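PDB 1LF6: glucoamylase from Thermoanaerobacterium thermosaccharolyticum, which hydrolyses terminal alpha-1,4-linked glucose residues successively from the non-reducing ends of glucan chains, releasing beta-D-glucose, and also cleaves isomaltose. Local coordinates for residues Ala35-Val40 with Ala649-Trp654; Ile323-Gly328 with Pro645-Ser650; Tyr581-Lys586 with Gln637-Thr642. All coordinates share one frame; numbering follows the deposited sequence.

Interaction 1: Ala35-Val40 with Ala649-Trp654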
ATOM      1  N   ALA A  35       7.079   5.720   5.241  1.00 19.71           N
ATOM      2  CA  ALA A  35       5.975   4.990   4.629  1.00 19.44           C
ATOM      3  C   ALA A  35       4.666   5.783   4.589  1.00 19.20           C
ATOM      4  O   ALA A  35       3.700   5.358   3.949  1.00 20.15           O
ATOM      5  CB  ALA A  35       5.763   3.661   5.351  1.00 17.46           C
ATOM      6  N   GLN A  36       4.623   6.917   5.282  1.00 19.00           N
ATOM      7  CA  GLN A  36       3.435   7.774   5.277  1.00 19.45           C
ATOM      8  C   GLN A  36       3.512   8.560   3.969  1.00 19.67           C
ATOM      9  O   GLN A  36       4.405   9.393   3.777  1.00 20.18           O
ATOM     10  CB  GLN A  36       3.446   8.715   6.494  1.00 18.30           C
ATOM     11  CG  GLN A  36       2.605   9.979   6.350  1.00 20.82           C
ATOM     12  CD  GLN A  36       1.103   9.725   6.193  1.00 20.00           C
ATOM     13  OE1 GLN A  36       0.341  10.665   5.971  1.00 19.20           O
ATOM     14  NE2 GLN A  36       0.675   8.463   6.308  1.00 16.50           N
ATOM     15  N   LYS A  37       2.580   8.283   3.064  1.00 17.50           N
ATOM     16  CA  LYS A  37       2.590   8.932   1.766  1.00 18.69           C
ATOM     17  C   LYS A  37       1.540  10.009   1.563  1.00 19.23           C
ATOM     18  O   LYS A  37       0.387   9.858   1.966  1.00 19.30           O
ATOM     19  CB  LYS A  37       2.450   7.876   0.660  1.00 16.67           C
ATOM     20  CG  LYS A  37       3.477   6.758   0.729  1.00 16.12           C
ATOM     21  CD  LYS A  37       4.897   7.295   0.670  1.00 14.36           C
ATOM     22  CE  LYS A  37       5.906   6.160   0.639  1.00 13.90           C
ATOM     23  NZ  LYS A  37       7.316   6.658   0.684  1.00 15.76           N
ATOM     24  N   GLN A  38       1.957  11.094   0.920  1.00 20.15           N
ATOM     25  CA  GLN A  38       1.069  12.213   0.608  1.00 20.82           C
ATOM     26  C   GLN A  38       0.311  11.865  -0.659  1.00 18.86           C
ATOM     27  O   GLN A  38      -0.750  12.425  -0.935  1.00 20.89           O
ATOM     28  CB  GLN A  38       1.881  13.487   0.365  1.00 22.02           C
ATOM     29  CG  GLN A  38       2.432  14.136   1.615  1.00 22.80           C
ATOM     30  CD  GLN A  38       3.346  15.292   1.284  1.00 22.70           C
ATOM     31  OE1 GLN A  38       4.401  15.104   0.683  1.00 24.14           O
ATOM     32  NE2 GLN A  38       2.945  16.498   1.667  1.00 22.40           N
ATOM     33  N   GLY A  39       0.868  10.936  -1.428  1.00 17.79           N
ATOM     34  CA  GLY A  39       0.223  10.525  -2.660  1.00 16.48           C
ATOM     35  C   GLY A  39       0.948   9.400  -3.365  1.00 16.37           C
ATOM     36  O   GLY A  39       2.117   9.125  -3.085  1.00 16.39           O
ATOM     37  N   VAL A  40       0.236   8.740  -4.270  1.00 14.71           N
ATOM     38  CA  VAL A  40       0.792   7.654  -5.056  1.00 16.55           C
ATOM     39  C   VAL A  40       0.171   7.765  -6.440  1.00 16.92           C
ATOM     40  O   VAL A  40      -0.958   8.233  -6.575  1.00 17.40           O
ATOM     41  CB  VAL A  40       0.467   6.265  -4.448  1.00 18.28           C
ATOM     42  CG1 VAL A  40       1.024   6.177  -3.035  1.00 17.06           C
ATOM     43  CG2 VAL A  40      -1.042   6.023  -4.452  1.00 19.42           C
ATOM     44  N   ALA A 649       2.447   1.219   7.236  1.00 16.56           N
ATOM     45  CA  ALA A 649       2.210   1.224   5.804  1.00 19.02           C
ATOM     46  C   ALA A 649       1.058   2.157   5.421  1.00 20.77           C
ATOM     47  O   ALA A 649       0.086   2.313   6.163  1.00 19.97           O
ATOM     48  CB  ALA A 649       1.905  -0.201   5.326  1.00 19.39           C
ATOM     49  N   SER A 650       1.201   2.789   4.263  1.00 22.70           N
ATOM     50  CA  SER A 650       0.177   3.672   3.711  1.00 28.83           C
ATOM     51  C   SER A 650       0.574   3.970   2.267  1.00 30.44           C
ATOM     52  O   SER A 650       1.742   4.198   1.963  1.00 36.80           O
ATOM     53  CB  SER A 650       0.078   4.975   4.495  1.00 25.69           C
ATOM     54  OG  SER A 650       1.049   5.895   4.045  1.00 33.48           O
ATOM     55  N   PRO A 651      -0.395   3.931   1.348  1.00 15.31           N
ATOM     56  CA  PRO A 651      -1.799   3.588   1.621  1.00 15.31           C
ATOM     57  C   PRO A 651      -1.998   2.094   1.869  1.00 15.31           C
ATOM     58  O   PRO A 651      -1.375   1.269   1.197  1.00 23.12           O
ATOM     59  CB  PRO A 651      -2.520   4.060   0.351  1.00 15.31           C
ATOM     60  CG  PRO A 651      -1.468   3.919  -0.717  1.00 15.31           C
ATOM     61  CD  PRO A 651      -0.226   4.442  -0.022  1.00 15.31           C
ATOM     62  N   LEU A 652      -2.843   1.739   2.839  1.00 20.10           N
ATOM     63  CA  LEU A 652      -3.132   0.324   3.089  1.00 18.61           C
ATOM     64  C   LEU A 652      -4.318   0.040   2.178  1.00 17.01           C
ATOM     65  O   LEU A 652      -5.446   0.448   2.461  1.00 18.58           O
ATOM     66  CB  LEU A 652      -3.515   0.061   4.555  1.00 18.24           C
ATOM     67  CG  LEU A 652      -3.747  -1.416   4.904  1.00 20.61           C
ATOM     68  CD1 LEU A 652      -2.442  -2.190   4.749  1.00 21.50           C
ATOM     69  CD2 LEU A 652      -4.258  -1.562   6.323  1.00 21.50           C
ATOM     70  N   ASN A 653      -4.049  -0.643   1.073  1.00 16.23           N
ATOM     71  CA  ASN A 653      -5.076  -0.937   0.084  1.00 15.33           C
ATOM     72  C   ASN A 653      -6.334  -1.599   0.626  1.00 15.29           C
ATOM     73  O   ASN A 653      -7.442  -1.269   0.205  1.00 15.96           O
ATOM     74  CB  ASN A 653      -4.468  -1.758  -1.056  1.00 16.39           C
ATOM     75  CG  ASN A 653      -3.424  -0.967  -1.838  1.00 18.47           C
ATOM     76  OD1 ASN A 653      -3.461   0.269  -1.862  1.00 18.63           O
ATOM     77  ND2 ASN A 653      -2.503  -1.666  -2.486  1.00 17.09           N
ATOM     78  N   TRP A 654      -6.167  -2.520   1.565  1.00 14.20           N
ATOM     79  CA  TRP A 654      -7.300  -3.199   2.175  1.00 14.39           C
ATOM     80  C   TRP A 654      -8.197  -2.189   2.909  1.00 15.61           C
ATOM     81  O   TRP A 654      -9.434  -2.296   2.872  1.00 16.32           O
ATOM     82  CB  TRP A 654      -6.770  -4.276   3.129  1.00 13.36           C
ATOM     83  CG  TRP A 654      -7.799  -5.107   3.827  1.00 12.77           C
ATOM     84  CD1 TRP A 654      -9.158  -5.060   3.671  1.00 12.54           C
ATOM     85  CD2 TRP A 654      -7.545  -6.087   4.837  1.00 12.75           C
ATOM     86  NE1 TRP A 654      -9.765  -5.951   4.529  1.00 13.25           N
ATOM     87  CE2 TRP A 654      -8.797  -6.593   5.255  1.00 12.88           C
ATOM     88  CE3 TRP A 654      -6.378  -6.587   5.431  1.00 11.27           C
ATOM     89  CZ2 TRP A 654      -8.911  -7.575   6.243  1.00 14.02           C
ATOM     90  CZ3 TRP A 654      -6.491  -7.559   6.412  1.00 11.21           C
ATOM     91  CH2 TRP A 654      -7.750  -8.044   6.808  1.00 12.38           C
TER
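The seam between the N-terminal beta-sandwich domain and the (alpha/alpha) barrel runs between Ala-35 and Ser-650. Ala-35–Val-40 leads into strand 39-42, at one edge of a seven-stranded antiparallel sheet. Ala-649–Trp-654 leads into helix 653-668 of the barrel. Across the seam, Ser-650 OG donates to Ala-35 O at 2.7 Å. The hydroxyl lies in the carbonyl plane, on a lone pair, with a C=O...OG angle of 133°. Ser-650 chi1 of 84° sets OG between its own backbone N and carbonyl carbon. The CG of Lys-37 rests on Ser-650 O at 3.3 Å. Its NZ turns away to a salt bridge with Glu-61. Gln-36 NE2 comes within 3.4 Å of Ser-650 OG, at an angle too poor for a bond, and Gln-36 OE1 bonds to Asn-629. Further along, Val-40 CG1 packs on Pro-651 CD at 3.7 Å. The peptide before Pro-651 is cis. Ile-304 of helix 296-306 touches both Val-40 and Pro-651. The contact is therefore mixed: a buried hydroxyl satisfies a carbonyl of the other domain, and a small apolar patch of Val-40, Pro-651 and Ile-304 lies beside it.

Interaction 2: Ile323-Gly328 with Pro645-Ser650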
ATOM      1  N   ILE A 323       7.024   1.217   2.158  1.00 28.72           N
ATOM      2  CA  ILE A 323       7.934   0.376   2.918  1.00 31.84           C
ATOM      3  C   ILE A 323       7.848   0.846   4.367  1.00 33.33           C
ATOM      4  O   ILE A 323       8.643   1.676   4.805  1.00 33.95           O
ATOM      5  CB  ILE A 323       9.373   0.535   2.403  1.00 31.96           C
ATOM      6  CG1 ILE A 323       9.423   0.151   0.923  1.00 31.82           C
ATOM      7  CG2 ILE A 323      10.325  -0.317   3.231  1.00 34.00           C
ATOM      8  CD1 ILE A 323      10.731   0.459   0.250  1.00 32.35           C
ATOM      9  N   PRO A 324       6.876   0.316   5.127  1.00 35.51           N
ATOM     10  CA  PRO A 324       6.671   0.684   6.532  1.00 38.04           C
ATOM     11  C   PRO A 324       7.938   0.896   7.348  1.00 40.54           C
ATOM     12  O   PRO A 324       8.877   0.102   7.289  1.00 38.70           O
ATOM     13  CB  PRO A 324       5.795  -0.452   7.073  1.00 36.66           C
ATOM     14  CG  PRO A 324       6.054  -1.585   6.129  1.00 37.81           C
ATOM     15  CD  PRO A 324       6.101  -0.888   4.798  1.00 35.40           C
ATOM     16  N   TRP A 325       7.948   1.991   8.104  1.00 44.10           N
ATOM     17  CA  TRP A 325       9.082   2.337   8.946  1.00 47.03           C
ATOM     18  C   TRP A 325      10.373   2.273   8.136  1.00 49.32           C
ATOM     19  O   TRP A 325      11.433   1.916   8.658  1.00 50.54           O
ATOM     20  CB  TRP A 325       9.137   1.383  10.141  1.00 47.05           C
ATOM     21  CG  TRP A 325       7.856   1.387  10.927  1.00 47.67           C
ATOM     22  CD1 TRP A 325       7.369   2.409  11.694  1.00 47.90           C
ATOM     23  CD2 TRP A 325       6.869   0.345  10.976  1.00 46.93           C
ATOM     24  NE1 TRP A 325       6.143   2.070  12.212  1.00 46.13           N
ATOM     25  CE2 TRP A 325       5.810   0.810  11.789  1.00 46.81           C
ATOM     26  CE3 TRP A 325       6.777  -0.935  10.410  1.00 47.18           C
ATOM     27  CZ2 TRP A 325       4.670   0.040  12.052  1.00 46.66           C
ATOM     28  CZ3 TRP A 325       5.640  -1.703  10.671  1.00 46.55           C
ATOM     29  CH2 TRP A 325       4.603  -1.210  11.486  1.00 46.54           C
ATOM     30  N   GLY A 326      10.265   2.631   6.857  1.00 51.04           N
ATOM     31  CA  GLY A 326      11.411   2.618   5.964  1.00 52.40           C
ATOM     32  C   GLY A 326      12.585   3.409   6.499  1.00 53.81           C
ATOM     33  O   GLY A 326      13.741   3.073   6.233  1.00 53.84           O
ATOM     34  N   ASP A 327      12.288   4.466   7.250  1.00 55.18           N
ATOM     35  CA  ASP A 327      13.322   5.312   7.835  1.00 56.54           C
ATOM     36  C   ASP A 327      14.282   4.461   8.663  1.00 56.60           C
ATOM     37  O   ASP A 327      15.482   4.738   8.724  1.00 57.20           O
ATOM     38  CB  ASP A 327      12.681   6.378   8.729  1.00 57.60           C
ATOM     39  CG  ASP A 327      13.705   7.286   9.381  1.00 58.40           C
ATOM     40  OD1 ASP A 327      13.344   7.989  10.349  1.00 59.23           O
ATOM     41  OD2 ASP A 327      14.869   7.306   8.924  1.00 58.89           O
ATOM     42  N   GLY A 328      13.743   3.423   9.298  1.00 55.89           N
ATOM     43  CA  GLY A 328      14.559   2.543  10.114  1.00 55.31           C
ATOM     44  C   GLY A 328      14.936   1.247   9.418  1.00 55.07           C
ATOM     45  O   GLY A 328      15.617   0.402  10.001  1.00 54.70           O
ATOM     46  N   PRO A 645      -1.813   9.406  11.526  1.00 17.39           N
ATOM     47  CA  PRO A 645      -1.077   8.226  11.049  1.00 17.23           C
ATOM     48  C   PRO A 645       0.241   7.970  11.775  1.00 17.44           C
ATOM     49  O   PRO A 645       0.935   8.908  12.174  1.00 15.31           O
ATOM     50  CB  PRO A 645      -0.831   8.531   9.564  1.00 15.89           C
ATOM     51  CG  PRO A 645      -1.872   9.572   9.217  1.00 19.32           C
ATOM     52  CD  PRO A 645      -1.921  10.419  10.461  1.00 17.91           C
ATOM     53  N   THR A 646       0.578   6.697  11.956  1.00 17.36           N
ATOM     54  CA  THR A 646       1.855   6.344  12.570  1.00 18.16           C
ATOM     55  C   THR A 646       2.747   6.173  11.347  1.00 18.81           C
ATOM     56  O   THR A 646       2.368   6.607  10.259  1.00 17.77           O
ATOM     57  CB  THR A 646       1.778   5.012  13.351  1.00 17.94           C
ATOM     58  OG1 THR A 646       1.518   3.930  12.446  1.00 18.49           O
ATOM     59  CG2 THR A 646       0.673   5.077  14.402  1.00 13.00           C
ATOM     60  N   ASP A 647       3.918   5.563  11.492  1.00 19.64           N
ATOM     61  CA  ASP A 647       4.758   5.382  10.320  1.00 21.69           C
ATOM     62  C   ASP A 647       4.493   4.022   9.675  1.00 19.32           C
ATOM     63  O   ASP A 647       5.334   3.479   8.959  1.00 17.97           O
ATOM     64  CB  ASP A 647       6.242   5.503  10.665  1.00 26.93           C
ATOM     65  CG  ASP A 647       7.064   5.967   9.472  1.00 33.83           C
ATOM     66  OD1 ASP A 647       7.017   7.182   9.165  1.00 36.66           O
ATOM     67  OD2 ASP A 647       7.729   5.122   8.822  1.00 36.09           O
ATOM     68  N   SER A 648       3.312   3.484   9.943  1.00 16.58           N
ATOM     69  CA  SER A 648       2.912   2.199   9.398  1.00 16.37           C
ATOM     70  C   SER A 648       2.681   2.343   7.899  1.00 16.93           C
ATOM     71  O   SER A 648       2.716   3.452   7.353  1.00 15.20           O
ATOM     72  CB  SER A 648       1.628   1.727  10.079  1.00 14.17           C
ATOM     73  OG  SER A 648       0.608   2.700   9.927  1.00 17.42           O
ATOM     74  N   ALA A 649       2.447   1.219   7.236  1.00 16.56           N
ATOM     75  CA  ALA A 649       2.210   1.224   5.804  1.00 19.02           C
ATOM     76  C   ALA A 649       1.058   2.157   5.421  1.00 20.77           C
ATOM     77  O   ALA A 649       0.086   2.313   6.163  1.00 19.97           O
ATOM     78  CB  ALA A 649       1.905  -0.201   5.326  1.00 19.39           C
ATOM     79  N   SER A 650       1.201   2.789   4.263  1.00 22.70           N
ATOM     80  CA  SER A 650       0.177   3.672   3.711  1.00 28.83           C
ATOM     81  C   SER A 650       0.574   3.970   2.267  1.00 30.44           C
ATOM     82  O   SER A 650       1.742   4.198   1.963  1.00 36.80           O
ATOM     83  CB  SER A 650       0.078   4.975   4.495  1.00 25.69           C
ATOM     84  OG  SER A 650       1.049   5.895   4.045  1.00 33.48           O
TER
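Trp-325 lies against Asp-647 and Ser-648, and its backbone N donates to Asp-647 O at 3.1 Å. That bond runs nearly along the C=O axis. Trp-325 is the third residue of a type II turn from Ile-323 to Gly-326, with a positive phi of 50°. Its CA lies 3.1 Å from Asp-647 OD2. From CB the side chain turns beside its own backbone N, with CG anti to the carbonyl carbon (chi1 -56°). CG lies 3.8 Å from Asp-647 O, which sits over one face, offset toward the rim. CD1 meets Asp-647 CB at 3.4 Å. NE1 is 3.6 Å from Asp-647 C, and it also makes a probable hydrogen bond to Glu-583 OE1. On the six-membered ring, Trp-325 CZ2 is 3.8 Å from Ser-648 CA. That CA makes an off-centre CH-pi contact with the ring. Tyr-590 also meets the indole. One residue earlier, Pro-324 CB packs on Ala-649 N at 3.7 Å. Thr-646 OG1 accepts from Ser-648 N, an ST turn, and also from Ser-648 OG. Asp-647 OD1 is bonded to Ser-34 OG. An alanine at Trp-325 would probably leave Glu-583 without its indole partner and open a gap over the Asp-647–Ser-648 peptide. Trp-325 probably binds substrate, as in relatives. The backbone bond holds the turn in place, while the peptide against the ring face and the NE1 bond would limit how the indole turns.

Interaction 3: Tyr581-Lys586 with Gln637-Thr642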
ATOM      1  N   TYR A 581       2.716  -5.181  17.189  1.00 17.18           N
ATOM      2  CA  TYR A 581       3.083  -4.746  15.845  1.00 19.07           C
ATOM      3  C   TYR A 581       2.882  -3.243  15.607  1.00 19.68           C
ATOM      4  O   TYR A 581       1.906  -2.828  14.981  1.00 17.62           O
ATOM      5  CB  TYR A 581       2.289  -5.552  14.807  1.00 19.68           C
ATOM      6  CG  TYR A 581       2.726  -5.326  13.372  1.00 19.87           C
ATOM      7  CD1 TYR A 581       1.850  -4.779  12.435  1.00 21.36           C
ATOM      8  CD2 TYR A 581       4.010  -5.669  12.950  1.00 18.94           C
ATOM      9  CE1 TYR A 581       2.242  -4.582  11.110  1.00 21.09           C
ATOM     10  CE2 TYR A 581       4.414  -5.477  11.627  1.00 20.21           C
ATOM     11  CZ  TYR A 581       3.520  -4.930  10.714  1.00 21.38           C
ATOM     12  OH  TYR A 581       3.914  -4.735   9.408  1.00 20.63           O
ATOM     13  N   GLY A 582       3.817  -2.433  16.102  1.00 21.44           N
ATOM     14  CA  GLY A 582       3.721  -0.990  15.922  1.00 23.66           C
ATOM     15  C   GLY A 582       4.780  -0.215  16.691  1.00 25.74           C
ATOM     16  O   GLY A 582       5.559  -0.806  17.433  1.00 24.11           O
ATOM     17  N   GLU A 583       4.810   1.108  16.527  1.00 29.50           N
ATOM     18  CA  GLU A 583       5.799   1.938  17.222  1.00 34.18           C
ATOM     19  C   GLU A 583       5.737   1.769  18.732  1.00 37.05           C
ATOM     20  O   GLU A 583       4.666   1.891  19.336  1.00 35.52           O
ATOM     21  CB  GLU A 583       5.617   3.417  16.867  1.00 35.14           C
ATOM     22  CG  GLU A 583       6.146   3.777  15.494  1.00 37.71           C
ATOM     23  CD  GLU A 583       5.054   4.193  14.541  1.00 40.53           C
ATOM     24  OE1 GLU A 583       4.609   3.361  13.726  1.00 42.30           O
ATOM     25  OE2 GLU A 583       4.639   5.365  14.592  1.00 39.16           O
ATOM     26  N   PRO A 584       6.894   1.499  19.364  1.00 39.55           N
ATOM     27  CA  PRO A 584       6.972   1.308  20.816  1.00 42.43           C
ATOM     28  C   PRO A 584       6.621   2.580  21.574  1.00 44.32           C
ATOM     29  O   PRO A 584       5.980   2.540  22.623  1.00 45.58           O
ATOM     30  CB  PRO A 584       8.422   0.878  21.027  1.00 42.86           C
ATOM     31  CG  PRO A 584       9.141   1.645  19.966  1.00 42.23           C
ATOM     32  CD  PRO A 584       8.238   1.473  18.759  1.00 40.89           C
ATOM     33  N   SER A 585       7.042   3.712  21.028  1.00 45.42           N
ATOM     34  CA  SER A 585       6.766   4.996  21.643  1.00 47.09           C
ATOM     35  C   SER A 585       6.522   5.987  20.528  1.00 48.92           C
ATOM     36  O   SER A 585       6.621   5.643  19.347  1.00 47.65           O
ATOM     37  CB  SER A 585       7.952   5.469  22.491  1.00 46.91           C
ATOM     38  OG  SER A 585       9.066   5.786  21.676  1.00 45.19           O
ATOM     39  N   LYS A 586       6.219   7.221  20.912  1.00 49.93           N
ATOM     40  CA  LYS A 586       5.949   8.279  19.949  1.00 50.96           C
ATOM     41  C   LYS A 586       7.219   8.698  19.206  1.00 51.79           C
ATOM     42  O   LYS A 586       7.149   9.220  18.093  1.00 52.28           O
ATOM     43  CB  LYS A 586       5.350   9.489  20.674  1.00 48.53           C
ATOM     44  CG  LYS A 586       4.596  10.453  19.779  1.00 47.36           C
ATOM     45  CD  LYS A 586       3.216   9.924  19.424  1.00 45.07           C
ATOM     46  CE  LYS A 586       2.419  10.967  18.656  1.00 45.40           C
ATOM     47  NZ  LYS A 586       0.964  10.656  18.623  1.00 40.49           N
ATOM     48  N   GLN A 637      -2.241   2.046  10.358  1.00 14.05           N
ATOM     49  CA  GLN A 637      -2.433   2.384  11.766  1.00 14.37           C
ATOM     50  C   GLN A 637      -2.381   3.878  12.076  1.00 14.11           C
ATOM     51  O   GLN A 637      -1.709   4.637  11.380  1.00 13.56           O
ATOM     52  CB  GLN A 637      -1.353   1.692  12.607  1.00 12.23           C
ATOM     53  CG  GLN A 637      -1.300   0.184  12.462  1.00 11.30           C
ATOM     54  CD  GLN A 637      -0.186  -0.432  13.283  1.00 11.72           C
ATOM     55  OE1 GLN A 637      -0.027  -0.122  14.464  1.00 12.98           O
ATOM     56  NE2 GLN A 637       0.587  -1.312  12.663  1.00 12.91           N
ATOM     57  N   VAL A 638      -3.085   4.278  13.139  1.00 15.29           N
ATOM     58  CA  VAL A 638      -3.112   5.663  13.607  1.00 14.51           C
ATOM     59  C   VAL A 638      -2.904   5.687  15.126  1.00 15.64           C
ATOM     60  O   VAL A 638      -3.198   4.707  15.818  1.00 13.47           O
ATOM     61  CB  VAL A 638      -4.465   6.372  13.293  1.00 16.34           C
ATOM     62  CG1 VAL A 638      -4.690   6.427  11.784  1.00 13.25           C
ATOM     63  CG2 VAL A 638      -5.608   5.652  13.993  1.00 12.93           C
ATOM     64  N   TRP A 639      -2.398   6.809  15.640  1.00 15.51           N
ATOM     65  CA  TRP A 639      -2.146   6.968  17.075  1.00 16.07           C
ATOM     66  C   TRP A 639      -3.432   7.116  17.879  1.00 17.28           C
ATOM     67  O   TRP A 639      -4.424   7.662  17.387  1.00 18.26           O
ATOM     68  CB  TRP A 639      -1.267   8.198  17.328  1.00 17.11           C
ATOM     69  CG  TRP A 639       0.108   8.099  16.759  1.00 16.07           C
ATOM     70  CD1 TRP A 639       0.554   8.632  15.585  1.00 18.20           C
ATOM     71  CD2 TRP A 639       1.235   7.459  17.363  1.00 17.36           C
ATOM     72  NE1 TRP A 639       1.892   8.370  15.423  1.00 16.47           N
ATOM     73  CE2 TRP A 639       2.336   7.651  16.503  1.00 16.50           C
ATOM     74  CE3 TRP A 639       1.421   6.741  18.552  1.00 18.46           C
ATOM     75  CZ2 TRP A 639       3.608   7.152  16.792  1.00 19.27           C
ATOM     76  CZ3 TRP A 639       2.692   6.243  18.836  1.00 21.36           C
ATOM     77  CH2 TRP A 639       3.766   6.454  17.957  1.00 18.86           C
ATOM     78  N   GLU A 640      -3.412   6.647  19.124  1.00 17.66           N
ATOM     79  CA  GLU A 640      -4.587   6.730  19.989  1.00 17.80           C
ATOM     80  C   GLU A 640      -4.908   8.148  20.449  1.00 17.72           C
ATOM     81  O   GLU A 640      -6.075   8.512  20.568  1.00 16.67           O
ATOM     82  CB  GLU A 640      -4.417   5.885  21.257  1.00 18.24           C
ATOM     83  CG  GLU A 640      -4.103   4.424  21.064  1.00 15.89           C
ATOM     84  CD  GLU A 640      -2.618   4.154  21.020  1.00 15.74           C
ATOM     85  OE1 GLU A 640      -2.215   3.053  21.453  1.00 16.78           O
ATOM     86  OE2 GLU A 640      -1.859   5.030  20.551  1.00 14.78           O
ATOM     87  N   ASP A 641      -3.877   8.947  20.707  1.00 19.50           N
ATOM     88  CA  ASP A 641      -4.093  10.302  21.206  1.00 21.48           C
ATOM     89  C   ASP A 641      -4.545  11.338  20.180  1.00 21.05           C
ATOM     90  O   ASP A 641      -5.360  12.201  20.488  1.00 19.60           O
ATOM     91  CB  ASP A 641      -2.825  10.799  21.930  1.00 23.36           C
ATOM     92  CG  ASP A 641      -1.634  10.941  21.004  1.00 23.79           C
ATOM     93  OD1 ASP A 641      -1.614  10.278  19.949  1.00 25.91           O
ATOM     94  OD2 ASP A 641      -0.711  11.707  21.343  1.00 22.36           O
ATOM     95  N   THR A 642      -4.033  11.254  18.959  1.00 21.74           N
ATOM     96  CA  THR A 642      -4.393  12.235  17.935  1.00 22.31           C
ATOM     97  C   THR A 642      -5.169  11.668  16.754  1.00 20.20           C
ATOM     98  O   THR A 642      -5.757  12.416  15.978  1.00 21.03           O
ATOM     99  CB  THR A 642      -3.148  12.902  17.357  1.00 21.04           C
ATOM    100  OG1 THR A 642      -2.386  11.913  16.652  1.00 23.34           O
ATOM    101  CG2 THR A 642      -2.298  13.516  18.467  1.00 19.95           C
TER
HETATM  102  O   HOH W   1       2.179   1.691  14.221  1.00 17.57           O
HETATM  103  O   HOH W   2       0.277  11.925  16.306  1.00 17.20           O
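Tyr-581–Lys-586 and Gln-637–Thr-642 are both irregular loops, and their closest CA atoms, those of Gly-582 and Gln-637, are 8.2 Å apart, so side chains span the space between them. Gln-637 reaches across with its chain extended beyond CG. Its NE2 donates to Tyr-581 O at 3.1 Å, tilted 23° from the carbonyl plane. Gln-637 OE1 accepts from Arg-597 N and, weakly, from a water that also donates to Glu-583 OE1. Trp-639 is the broad surface of the contact. Lys-586 bends at chi2 (77°), which turns CD back over the indole. CD sits above the six-membered ring, 3.5 Å from its centroid. NZ lies over the five-membered ring of the same indole, 3.5 Å from its centroid, a cation-pi contact. Beyond the ring, Lys-586 and Asp-641 meet tip to tip in a salt bridge, NZ to OD1 at 2.9 Å, though the hydrogen bonds within it are weak. A second water accepts from NZ and bonds to Thr-642 OG1. The ammonium thus meets a ring face, a carboxylate and a water. Ser-585 O touches Trp-639 CH2 at the ring edge, in plane. Glu-583 OE2 comes 3.0 Å from Trp-639 CZ2, its carboxylate almost perpendicular to the ring. The same OE2 also accepts from Asp-647 N. The two loops lie at the end of the (alpha/alpha) barrel that carries the active site: the side chain of Glu-583 is about 3 Å from that of Trp-325, the likely substrate-binding residue.

In the fold
Interactions 1 and 2 share Ala-649 and Ser-650, and their centres are about 9 Å apart. They touch directly, with Ala-35 CB 3.3 Å from Pro-324 CA. Interaction 3 lies farther out, its centre about 11 Å from that of interaction 2 and about 16 Å from that of interaction 1. The probable bond between Trp-325 and Glu-583 links interactions 2 and 3, as does one between Ser-648 OG and Gln-637 N at 3.0 Å. The chain of contacts thus runs from the domain seam to the likely substrate-binding Trp-325. The side chains of Pro-324 and Tyr-581 are about 11 and 8 Å from that of Glu-438, the probable proton donor.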